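Local coordinates for protein CghA (Chaetomium globosum, PDB 6KBC) that belongs to a two-domain, mainly beta-strand protein family of the calycin clan and holds the ligand WK1 in a pocket between its domains, at residues L50-A55 against A242-A247; A61-F66 against Q347-K352; F184-M189 against G224-S229. One frame throughout, in Å; residues are numbered along the deposited sequence.

Contact 1 of 3, residues L50-A55 against A242-A247; sequences LFDAMA and ALFVRA. With WK1 ((2S)-3-[(2S,4E)-4-[[(1R,2S,4aR,6S,8R,8aS)-2-[(E)-but-2-en-2-yl]-6,8-dimethyl-1,2,4a,5,6,7,8,8a-octahydronaphthalen-1-yl]-oxidanyl-methylidene]-3,5-bis(oxidanylidene)pyrrolidin-2-yl]-2-methyl-2-oxidanyl-propanoic acid), chain B.
Asp52 and Arg246 meet tip to tip in a buried salt bridge between the two calycin-clan domains, joining strand 46-54 to strand 239-249. The strand axes stay 9.4 Å apart at an angle of 44°, so side chains alone make the contact. One carboxylate oxygen takes both bonds: Arg246 NE reaches Asp52 OD2 at 2.8 Å on the syn lone pair, and Arg246 NH2 reaches the same OD2 at 3.0 Å, on the syn side but tilted out of the carboxylate plane. OD2 lies in the guanidinium plane, while the two planes stand 76° apart. A bend at chi3 of Arg246 (-48°) turns NE toward the acid. Second partners fix both groups: Asp52 OD1 accepts from Gly225 N, and Arg246 NH2 also pairs with Asp227. The apolar part lies beside the charges and runs into the ligand pocket. Leu50 CD1 comes within 4.3 Å of Phe244 CE1 and 3.9 Å of WK1 C13, while its CD2 lies at the edge of the guanidinium. WK1 C90 sits over one face of the Phe244 ring, and Ala242 CB touches WK1 C6 at 3.6 Å.

Contact 2 of 3, residues A61-F66 against Q347-K352; sequences AFTVSF and QAWWAK. With WK1 ((2S)-3-[(2S,4E)-4-[[(1R,2S,4aR,6S,8R,8aS)-2-[(E)-but-2-en-2-yl]-6,8-dimethyl-1,2,4a,5,6,7,8,8a-octahydronaphthalen-1-yl]-oxidanyl-methylidene]-3,5-bis(oxidanylidene)pyrrolidin-2-yl]-2-methyl-2-oxidanyl-propanoic acid), chain B.
Lys352 NZ donates to two oxygens of WK1, O2 at 2.8 Å and the nearby O, and from the facing strand Ser65 OG donates to WK1 O5 at 2.7 Å; the ligand thus spans the two calycin-clan domains, between strand 60-69 and strand 348-353. The lysine chain is fully extended beyond CG, which carries NZ to the hydroxyl and carboxyl end of the ligand. Further along the same two strands, whose axes lie 10.0 Å apart, the contact is apolar and carried by two tryptophans. Trp349 and Trp350 both face Gly366 in a classic beta bulge, and their side chains both start out toward strand 60-69. With CG anti to the backbone N (chi1 -173°), the Trp349 indole reaches across to Ala61, whose CB stands over one face of the six-membered ring, 3.9 Å from the centroid and 24° off the normal, a CH-pi contact; on the opposite face Trp350 CZ3 lies above the ring centre. Thr63 CG2 comes obliquely to both indoles, 3.8 Å from Trp349 CH2 and 4.2 Å from Trp350 CZ3. Trp350 in turn offers a face to the ligand, while its NE1 is hydrogen-bonded to Asn364. Methyl C18 of WK1 lies over that face, displaced toward the rim, 3.5 Å from Trp350 CE2.

Contact 3 of 3, residues F184-M189 against G224-S229; sequences FRPIAM and GGMDRS
Phe184 and Arg228 form an antiparallel hydrogen-bonded pair: Phe184 N gives to Arg228 O at 3.0 Å and Arg228 N to Phe184 O at 2.8 Å. Ile187 and Met226 form the next such pair, with Met226 N bonded to Ile187 O at 2.9 Å and a weak return bond from Ile187 N to Met226 O. Three residues on one segment advance against two on the other, so the register slips by one at a beta bulge around Pro186. The proline nitrogen has no hydrogen to give, and Pro186 CD instead lies against Met226 O. Gly225, lacking a side chain, lets Ile187 O come close to its CA. Phe184, Ile187, Met226 and Arg228 share one face; Pro186 crosses the last two side chains obliquely, CG lying 3.6 Å from Met226 SD and 3.5 Å from Arg228 CB, and a bend at chi2 of Met226 (-88°) puts SD against the proline ring. The aromatic ring of Phe184 has Arg228 O over one face, toward the rim. Arg185 and Asp227 lie side by side, pointing the same way, and their charged ends are joined through a water, 3.0 Å from Arg185 NH1 and 2.8 Å from Asp227 OD2. Arg185 NH1 also bonds Asn272 O, and Asp227 OD1 forms a salt bridge with Arg246, which ties this pair of strands to the second domain. The arrangement is a beta bulge between antiparallel strands, where strand 181-200 turns a corner beside strand 223-231, in the all-beta architecture of the N-terminal domain.

From the N terminus, the chain runs through 50-55 and then 61-66, neighbouring antiparallel strands whose backbones pair, so contacts 1 and 2 share one sheet at their first segments. Contact 3 opens at 184-189 and closes at 224-229, a loop of 34 residues nested inside both others and confined to the N-terminal domain. Contact 1 closes next, at 242-247, and contact 2 last, at 347-352; their segments alternate, so the two loops cross. Both tie the N-terminal domain to the C-terminal one and both touch WK1. Contact 3 meets contact 1 through strand 223-231, beside strand 46-54, but stays about 7 Å from contact 2 at the nearest atoms.

Contact 1 of 3, residues L50-A55 against A242-A247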
loop_
_atom_site.group_PDB
_atom_site.type_symbol
_atom_site.label_atom_id
_atom_site.label_comp_id
_atom_site.label_asym_id
_atom_site.label_seq_id
_atom_site.Cartn_x
_atom_site.Cartn_y
_atom_site.Cartn_z
ATOM N N LEU A 50 -3.710 -3.726 -3.932
ATOM C CA LEU A 50 -2.915 -4.160 -2.789
ATOM C C LEU A 50 -3.819 -4.714 -1.698
ATOM O O LEU A 50 -4.839 -4.106 -1.360
ATOM C CB LEU A 50 -2.080 -3.001 -2.217
ATOM C CG LEU A 50 -1.233 -3.241 -0.952
ATOM C CD1 LEU A 50 0.011 -2.335 -0.989
ATOM C CD2 LEU A 50 -2.030 -3.002 0.350
ATOM N N PHE A 51 -3.414 -5.841 -1.115
ATOM C CA PHE A 51 -4.132 -6.458 -0.004
ATOM C C PHE A 51 -3.106 -6.844 1.045
ATOM O O PHE A 51 -2.085 -7.445 0.714
ATOM C CB PHE A 51 -4.912 -7.719 -0.427
ATOM C CG PHE A 51 -5.896 -7.495 -1.548
ATOM C CD1 PHE A 51 -5.471 -7.478 -2.866
ATOM C CD2 PHE A 51 -7.248 -7.340 -1.277
ATOM C CE1 PHE A 51 -6.390 -7.282 -3.904
ATOM C CE2 PHE A 51 -8.169 -7.149 -2.304
ATOM C CZ PHE A 51 -7.734 -7.119 -3.617
ATOM N N ASP A 52 -3.374 -6.539 2.309
ATOM C CA ASP A 52 -2.391 -6.910 3.312
ATOM C C ASP A 52 -3.075 -7.339 4.599
ATOM O O ASP A 52 -4.295 -7.235 4.760
ATOM C CB ASP A 52 -1.384 -5.777 3.596
ATOM C CG ASP A 52 -2.050 -4.491 4.042
ATOM O OD1 ASP A 52 -3.173 -4.558 4.601
ATOM O OD2 ASP A 52 -1.442 -3.406 3.848
ATOM N N ALA A 53 -2.253 -7.813 5.526
ATOM C CA ALA A 53 -2.746 -8.278 6.807
ATOM C C ALA A 53 -1.562 -8.314 7.752
ATOM O O ALA A 53 -0.461 -8.684 7.349
ATOM C CB ALA A 53 -3.358 -9.674 6.682
ATOM N N MET A 54 -1.772 -7.930 9.002
ATOM C CA MET A 54 -0.730 -8.219 9.966
ATOM C C MET A 54 -1.360 -8.527 11.300
ATOM O O MET A 54 -2.455 -8.056 11.598
ATOM C CB MET A 54 0.239 -7.066 10.120
ATOM C CG MET A 54 -0.391 -5.838 10.708
ATOM S SD MET A 54 0.946 -4.644 10.790
ATOM C CE MET A 54 1.955 -5.345 12.077
ATOM N N ALA A 55 -0.610 -9.255 12.119
ATOM C CA ALA A 55 -1.065 -9.577 13.459
ATOM C C ALA A 55 -1.080 -8.312 14.296
ATOM O O ALA A 55 -0.262 -7.408 14.103
ATOM C CB ALA A 55 -0.163 -10.644 14.104
ATOM N N ALA A 242 9.212 7.229 -1.547
ATOM C CA ALA A 242 7.839 6.767 -1.401
ATOM C C ALA A 242 7.733 6.099 -0.043
ATOM O O ALA A 242 8.603 5.308 0.325
ATOM C CB ALA A 242 7.446 5.796 -2.522
ATOM N N LEU A 243 6.699 6.444 0.718
ATOM C CA LEU A 243 6.485 5.852 2.032
ATOM C C LEU A 243 5.077 5.284 2.104
ATOM O O LEU A 243 4.100 6.039 2.036
ATOM C CB LEU A 243 6.682 6.875 3.143
ATOM C CG LEU A 243 6.232 6.359 4.523
ATOM C CD1 LEU A 243 7.118 5.222 4.980
ATOM C CD2 LEU A 243 6.246 7.503 5.526
ATOM N N PHE A 244 4.980 3.966 2.251
ATOM C CA PHE A 244 3.729 3.293 2.601
ATOM C C PHE A 244 3.686 3.062 4.101
ATOM O O PHE A 244 4.673 2.614 4.684
ATOM C CB PHE A 244 3.601 1.942 1.893
ATOM C CG PHE A 244 2.366 1.157 2.314
ATOM C CD1 PHE A 244 1.151 1.365 1.680
ATOM C CD2 PHE A 244 2.425 0.235 3.354
ATOM C CE1 PHE A 244 -0.006 0.652 2.071
ATOM C CE2 PHE A 244 1.285 -0.485 3.755
ATOM C CZ PHE A 244 0.070 -0.266 3.114
ATOM N N VAL A 245 2.538 3.336 4.729
ATOM C CA VAL A 245 2.345 3.007 6.140
ATOM C C VAL A 245 0.969 2.406 6.323
ATOM O O VAL A 245 -0.020 2.941 5.814
ATOM C CB VAL A 245 2.442 4.238 7.068
ATOM C CG1 VAL A 245 2.176 3.836 8.505
ATOM C CG2 VAL A 245 3.769 4.926 6.948
ATOM N N ARG A 246 0.887 1.343 7.118
ATOM C CA ARG A 246 -0.380 0.965 7.735
ATOM C C ARG A 246 -0.074 0.559 9.161
ATOM O O ARG A 246 0.769 -0.311 9.377
ATOM C CB ARG A 246 -1.072 -0.179 6.997
ATOM C CG ARG A 246 -2.465 -0.453 7.592
ATOM C CD ARG A 246 -3.090 -1.723 7.049
ATOM N NE ARG A 246 -3.011 -1.821 5.595
ATOM C CZ ARG A 246 -3.735 -1.100 4.740
ATOM N NH1 ARG A 246 -4.622 -0.209 5.178
ATOM N NH2 ARG A 246 -3.588 -1.301 3.437
ATOM N N ALA A 247 -0.726 1.200 10.126
ATOM C CA ALA A 247 -0.404 0.944 11.520
ATOM C C ALA A 247 -1.651 1.098 12.366
ATOM O O ALA A 247 -2.538 1.892 12.049
ATOM C CB ALA A 247 0.666 1.898 12.057
HETATM O O WK1 B . 9.137 -6.698 -5.063
HETATM C C17 WK1 B . 8.434 -6.514 -4.103
HETATM O O1 WK1 B . 8.000 -7.416 -3.444
HETATM C C19 WK1 B . 8.088 -5.142 -3.689
HETATM O O2 WK1 B . 8.752 -4.176 -4.431
HETATM C C18 WK1 B . 8.527 -4.938 -2.272
HETATM C C20 WK1 B . 6.607 -5.063 -3.938
HETATM C C22 WK1 B . 6.009 -3.913 -3.235
HETATM N N WK1 B . 4.564 -3.794 -3.224
HETATM C C21 WK1 B . 4.218 -2.543 -3.505
HETATM O O5 WK1 B . 2.966 -2.150 -3.536
HETATM C C23 WK1 B . 6.425 -2.588 -3.637
HETATM O O4 WK1 B . 7.669 -2.192 -3.810
HETATM C C24 WK1 B . 5.358 -1.662 -3.801
HETATM C C16 WK1 B . 5.455 -0.252 -4.162
HETATM O O3 WK1 B . 6.623 0.233 -4.344
HETATM C C9 WK1 B . 4.258 0.602 -4.173
HETATM C C8 WK1 B . 4.176 0.985 -2.668
HETATM C C12 WK1 B . 4.490 -0.064 -1.622
HETATM C C13 WK1 B . 3.559 -0.782 -1.033
HETATM C C90 WK1 B . 3.901 -1.812 -0.012
HETATM C C14 WK1 B . 5.901 -0.316 -1.226
HETATM C C7 WK1 B . 5.065 2.146 -2.339
HETATM C C6 WK1 B . 4.962 3.239 -3.047
HETATM C C3 WK1 B . 4.173 3.154 -4.314
HETATM C C4 WK1 B . 4.358 1.843 -5.049
HETATM C C5 WK1 B . 3.290 1.787 -6.125
HETATM C C11 WK1 B . 3.522 0.610 -7.019
HETATM C C2 WK1 B . 4.261 4.341 -5.238
HETATM C C1 WK1 B . 3.028 4.268 -6.083
HETATM C C10 WK1 B . 2.776 5.464 -6.941
HETATM C C WK1 B . 3.153 3.052 -6.949
#

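Contact 2 of 3, residues A61-F66 against Q347-K352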
loop_
_atom_site.group_PDB
_atom_site.type_symbol
_atom_site.label_atom_id
_atom_site.label_comp_id
_atom_site.label_asym_id
_atom_site.label_seq_id
_atom_site.Cartn_x
_atom_site.Cartn_y
_atom_site.Cartn_z
ATOM N N ALA A 61 3.168 -10.552 9.294
ATOM C CA ALA A 61 2.730 -9.520 8.375
ATOM C C ALA A 61 2.733 -10.120 6.985
ATOM O O ALA A 61 3.544 -10.994 6.668
ATOM C CB ALA A 61 3.645 -8.277 8.428
ATOM N N PHE A 62 1.834 -9.627 6.149
ATOM C CA PHE A 62 1.691 -10.179 4.816
ATOM C C PHE A 62 1.188 -9.075 3.908
ATOM O O PHE A 62 0.312 -8.305 4.290
ATOM C CB PHE A 62 0.698 -11.361 4.791
ATOM C CG PHE A 62 0.504 -11.942 3.417
ATOM C CD1 PHE A 62 1.336 -12.941 2.958
ATOM C CD2 PHE A 62 -0.497 -11.468 2.582
ATOM C CE1 PHE A 62 1.188 -13.457 1.684
ATOM C CE2 PHE A 62 -0.666 -11.989 1.304
ATOM C CZ PHE A 62 0.182 -12.980 0.854
ATOM N N THR A 63 1.727 -9.015 2.702
ATOM C CA THR A 63 1.210 -8.054 1.746
ATOM C C THR A 63 1.406 -8.625 0.354
ATOM O O THR A 63 2.393 -9.313 0.082
ATOM C CB THR A 63 1.884 -6.679 1.888
ATOM O OG1 THR A 63 1.188 -5.718 1.079
ATOM C CG2 THR A 63 3.360 -6.728 1.478
ATOM N N VAL A 64 0.434 -8.368 -0.504
ATOM C CA VAL A 64 0.520 -8.729 -1.907
ATOM C C VAL A 64 0.052 -7.529 -2.709
ATOM O O VAL A 64 -0.936 -6.876 -2.351
ATOM C CB VAL A 64 -0.323 -9.990 -2.220
ATOM C CG1 VAL A 64 -1.774 -9.795 -1.780
ATOM C CG2 VAL A 64 -0.241 -10.342 -3.685
ATOM N N SER A 65 0.784 -7.208 -3.764
ATOM C CA SER A 65 0.342 -6.218 -4.728
ATOM C C SER A 65 0.148 -6.943 -6.047
ATOM O O SER A 65 1.078 -7.589 -6.540
ATOM C CB SER A 65 1.350 -5.065 -4.869
ATOM O OG SER A 65 1.322 -4.247 -3.712
ATOM N N PHE A 66 -1.067 -6.878 -6.580
ATOM C CA PHE A 66 -1.348 -7.356 -7.923
ATOM C C PHE A 66 -1.054 -6.221 -8.896
ATOM O O PHE A 66 -1.691 -5.163 -8.831
ATOM C CB PHE A 66 -2.796 -7.815 -8.049
ATOM C CG PHE A 66 -3.131 -9.018 -7.204
ATOM C CD1 PHE A 66 -3.474 -8.869 -5.869
ATOM C CD2 PHE A 66 -3.113 -10.299 -7.749
ATOM C CE1 PHE A 66 -3.803 -9.982 -5.082
ATOM C CE2 PHE A 66 -3.439 -11.412 -6.969
ATOM C CZ PHE A 66 -3.779 -11.249 -5.637
ATOM N N GLN A 347 11.344 -5.097 12.728
ATOM C CA GLN A 347 11.800 -6.278 12.018
ATOM C C GLN A 347 12.037 -5.900 10.576
ATOM O O GLN A 347 11.157 -5.314 9.940
ATOM C CB GLN A 347 10.780 -7.436 12.086
ATOM C CG GLN A 347 11.289 -8.680 11.373
ATOM C CD GLN A 347 10.286 -9.830 11.359
ATOM O OE1 GLN A 347 9.221 -9.767 11.988
ATOM N NE2 GLN A 347 10.623 -10.885 10.623
ATOM N N ALA A 348 13.207 -6.264 10.067
ATOM C CA ALA A 348 13.531 -6.066 8.661
ATOM C C ALA A 348 12.762 -7.079 7.829
ATOM O O ALA A 348 12.988 -8.284 7.939
ATOM C CB ALA A 348 15.032 -6.223 8.436
ATOM N N TRP A 349 11.859 -6.591 6.994
ATOM C CA TRP A 349 10.950 -7.456 6.260
ATOM C C TRP A 349 11.489 -7.766 4.868
ATOM O O TRP A 349 11.675 -8.933 4.504
ATOM C CB TRP A 349 9.591 -6.760 6.203
ATOM C CG TRP A 349 8.463 -7.559 5.620
ATOM C CD1 TRP A 349 8.529 -8.775 4.999
ATOM C CD2 TRP A 349 7.095 -7.160 5.584
ATOM N NE1 TRP A 349 7.267 -9.169 4.594
ATOM C CE2 TRP A 349 6.371 -8.190 4.938
ATOM C CE3 TRP A 349 6.406 -6.032 6.038
ATOM C CZ2 TRP A 349 4.999 -8.121 4.737
ATOM C CZ3 TRP A 349 5.032 -5.964 5.832
ATOM C CH2 TRP A 349 4.350 -6.998 5.184
ATOM N N TRP A 350 11.733 -6.728 4.074
ATOM C CA TRP A 350 12.396 -6.875 2.793
ATOM C C TRP A 350 13.366 -5.717 2.631
ATOM O O TRP A 350 13.268 -4.699 3.318
ATOM C CB TRP A 350 11.390 -6.946 1.625
ATOM C CG TRP A 350 10.711 -5.651 1.277
ATOM C CD1 TRP A 350 11.219 -4.618 0.526
ATOM C CD2 TRP A 350 9.381 -5.270 1.633
ATOM N NE1 TRP A 350 10.284 -3.617 0.406
ATOM C CE2 TRP A 350 9.150 -3.988 1.082
ATOM C CE3 TRP A 350 8.360 -5.889 2.367
ATOM C CZ2 TRP A 350 7.949 -3.313 1.248
ATOM C CZ3 TRP A 350 7.158 -5.211 2.531
ATOM C CH2 TRP A 350 6.965 -3.935 1.972
ATOM N N ALA A 351 14.331 -5.905 1.743
ATOM C CA ALA A 351 15.321 -4.870 1.455
ATOM C C ALA A 351 15.923 -5.205 0.110
ATOM O O ALA A 351 16.532 -6.270 -0.041
ATOM C CB ALA A 351 16.400 -4.809 2.533
ATOM N N LYS A 352 15.723 -4.336 -0.870
ATOM C CA LYS A 352 16.305 -4.574 -2.174
ATOM C C LYS A 352 16.770 -3.257 -2.777
ATOM O O LYS A 352 16.162 -2.204 -2.532
ATOM C CB LYS A 352 15.307 -5.265 -3.111
ATOM C CG LYS A 352 14.090 -4.455 -3.436
ATOM C CD LYS A 352 13.182 -5.233 -4.394
ATOM C CE LYS A 352 11.956 -4.414 -4.739
ATOM N NZ LYS A 352 11.026 -5.116 -5.675
HETATM O O WK1 B . 9.137 -6.698 -5.063
HETATM C C17 WK1 B . 8.434 -6.514 -4.103
HETATM O O1 WK1 B . 8.000 -7.416 -3.444
HETATM C C19 WK1 B . 8.088 -5.142 -3.689
HETATM O O2 WK1 B . 8.752 -4.176 -4.431
HETATM C C18 WK1 B . 8.527 -4.938 -2.272
HETATM C C20 WK1 B . 6.607 -5.063 -3.938
HETATM C C22 WK1 B . 6.009 -3.913 -3.235
HETATM N N WK1 B . 4.564 -3.794 -3.224
HETATM C C21 WK1 B . 4.218 -2.543 -3.505
HETATM O O5 WK1 B . 2.966 -2.150 -3.536
HETATM C C23 WK1 B . 6.425 -2.588 -3.637
HETATM O O4 WK1 B . 7.669 -2.192 -3.810
HETATM C C24 WK1 B . 5.358 -1.662 -3.801
HETATM C C16 WK1 B . 5.455 -0.252 -4.162
HETATM O O3 WK1 B . 6.623 0.233 -4.344
HETATM C C9 WK1 B . 4.258 0.602 -4.173
HETATM C C8 WK1 B . 4.176 0.985 -2.668
HETATM C C12 WK1 B . 4.490 -0.064 -1.622
HETATM C C13 WK1 B . 3.559 -0.782 -1.033
HETATM C C90 WK1 B . 3.901 -1.812 -0.012
HETATM C C14 WK1 B . 5.901 -0.316 -1.226
HETATM C C7 WK1 B . 5.065 2.146 -2.339
HETATM C C6 WK1 B . 4.962 3.239 -3.047
HETATM C C3 WK1 B . 4.173 3.154 -4.314
HETATM C C4 WK1 B . 4.358 1.843 -5.049
HETATM C C5 WK1 B . 3.290 1.787 -6.125
HETATM C C11 WK1 B . 3.522 0.610 -7.019
HETATM C C2 WK1 B . 4.261 4.341 -5.238
HETATM C C1 WK1 B . 3.028 4.268 -6.083
HETATM C C10 WK1 B . 2.776 5.464 -6.941
HETATM C C WK1 B . 3.153 3.052 -6.949
#

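Contact 3 of 3, residues F184-M189 against G224-S229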
loop_
_atom_site.group_PDB
_atom_site.type_symbol
_atom_site.label_atom_id
_atom_site.label_comp_id
_atom_site.label_asym_id
_atom_site.label_seq_id
_atom_site.Cartn_x
_atom_site.Cartn_y
_atom_site.Cartn_z
ATOM N N PHE A 184 -5.328 5.293 -3.204
ATOM C CA PHE A 184 -6.224 5.515 -2.089
ATOM C C PHE A 184 -6.676 4.141 -1.604
ATOM O O PHE A 184 -6.202 3.109 -2.087
ATOM C CB PHE A 184 -7.376 6.439 -2.502
ATOM C CG PHE A 184 -8.187 5.898 -3.639
ATOM C CD1 PHE A 184 -7.825 6.169 -4.959
ATOM C CD2 PHE A 184 -9.280 5.083 -3.396
ATOM C CE1 PHE A 184 -8.552 5.641 -6.016
ATOM C CE2 PHE A 184 -10.018 4.561 -4.445
ATOM C CZ PHE A 184 -9.659 4.841 -5.752
ATOM N N ARG A 185 -7.603 4.124 -0.660
ATOM C CA ARG A 185 -7.899 2.897 0.074
ATOM C C ARG A 185 -9.368 2.529 -0.063
ATOM O O ARG A 185 -10.219 3.056 0.676
ATOM C CB ARG A 185 -7.498 3.066 1.537
ATOM C CG ARG A 185 -5.972 3.160 1.674
ATOM C CD ARG A 185 -5.535 3.747 3.003
ATOM N NE ARG A 185 -5.889 5.151 3.115
ATOM C CZ ARG A 185 -5.143 6.151 2.652
ATOM N NH1 ARG A 185 -3.986 5.896 2.055
ATOM N NH2 ARG A 185 -5.562 7.398 2.792
ATOM N N PRO A 186 -9.713 1.633 -0.984
ATOM C CA PRO A 186 -11.108 1.167 -1.060
ATOM C C PRO A 186 -11.599 0.566 0.241
ATOM O O PRO A 186 -12.779 0.727 0.589
ATOM C CB PRO A 186 -11.057 0.134 -2.189
ATOM C CG PRO A 186 -9.967 0.639 -3.078
ATOM C CD PRO A 186 -8.904 1.121 -2.105
ATOM N N ILE A 187 -10.735 -0.128 0.977
ATOM C CA ILE A 187 -11.047 -0.552 2.335
ATOM C C ILE A 187 -9.924 -0.084 3.246
ATOM O O ILE A 187 -8.807 -0.619 3.194
ATOM C CB ILE A 187 -11.249 -2.065 2.457
ATOM C CG1 ILE A 187 -12.358 -2.525 1.509
ATOM C CG2 ILE A 187 -11.587 -2.396 3.888
ATOM C CD1 ILE A 187 -12.389 -4.024 1.307
ATOM N N ALA A 188 -10.232 0.901 4.085
ATOM C CA ALA A 188 -9.233 1.528 4.938
ATOM C C ALA A 188 -8.777 0.581 6.036
ATOM O O ALA A 188 -7.585 0.542 6.370
ATOM C CB ALA A 188 -9.812 2.806 5.543
ATOM N N MET A 189 -9.708 -0.188 6.610
ATOM C CA MET A 189 -9.410 -1.000 7.783
ATOM C C MET A 189 -10.330 -2.215 7.789
ATOM O O MET A 189 -11.547 -2.077 7.619
ATOM C CB MET A 189 -9.611 -0.188 9.065
ATOM C CG MET A 189 -9.272 -0.926 10.348
ATOM S SD MET A 189 -7.600 -1.603 10.366
ATOM C CE MET A 189 -7.511 -1.836 12.154
ATOM N N GLY A 224 -5.856 -5.278 8.317
ATOM C CA GLY A 224 -5.252 -4.965 7.042
ATOM C C GLY A 224 -6.209 -4.117 6.246
ATOM O O GLY A 224 -7.259 -3.700 6.741
ATOM N N GLY A 225 -5.837 -3.865 5.010
ATOM C CA GLY A 225 -6.691 -3.045 4.156
ATOM C C GLY A 225 -6.498 -3.393 2.710
ATOM O O GLY A 225 -5.671 -4.234 2.404
ATOM N N MET A 226 -7.268 -2.729 1.873
ATOM C CA MET A 226 -7.180 -2.907 0.420
ATOM C C MET A 226 -6.868 -1.532 -0.164
ATOM O O MET A 226 -7.565 -0.605 0.151
ATOM C CB MET A 226 -8.483 -3.460 -0.142
ATOM C CG MET A 226 -8.329 -3.969 -1.536
ATOM S SD MET A 226 -8.584 -2.657 -2.690
ATOM C CE MET A 226 -7.740 -3.289 -4.128
ATOM N N ASP A 227 -5.761 -1.436 -0.883
ATOM C CA ASP A 227 -5.319 -0.166 -1.498
ATOM C C ASP A 227 -5.433 -0.305 -3.013
ATOM O O ASP A 227 -5.161 -1.355 -3.517
ATOM C CB ASP A 227 -3.908 0.223 -1.077
ATOM C CG ASP A 227 -3.765 0.605 0.385
ATOM O OD1 ASP A 227 -4.453 0.064 1.197
ATOM O OD2 ASP A 227 -2.961 1.443 0.667
ATOM N N ARG A 228 -5.762 0.789 -3.667
ATOM C CA ARG A 228 -5.974 0.791 -5.108
ATOM C C ARG A 228 -5.211 1.959 -5.699
ATOM O O ARG A 228 -5.313 3.081 -5.197
ATOM C CB ARG A 228 -7.464 0.899 -5.444
ATOM C CG ARG A 228 -7.783 1.128 -6.909
ATOM C CD ARG A 228 -7.354 -0.017 -7.797
ATOM N NE ARG A 228 -8.004 0.107 -9.102
ATOM C CZ ARG A 228 -7.373 0.137 -10.275
ATOM N NH1 ARG A 228 -6.055 0.044 -10.344
ATOM N NH2 ARG A 228 -8.075 0.252 -11.396
ATOM N N SER A 229 -4.459 1.693 -6.760
ATOM C CA SER A 229 -3.622 2.708 -7.366
ATOM C C SER A 229 -3.616 2.541 -8.876
ATOM O O SER A 229 -3.744 1.429 -9.400
ATOM C CB SER A 229 -2.192 2.630 -6.843
ATOM O OG SER A 229 -1.331 3.536 -7.526
HETATM O O HOH W 1 -2.049 3.585 2.308
HETATM O O HOH W 2 -6.316 0.385 3.049
#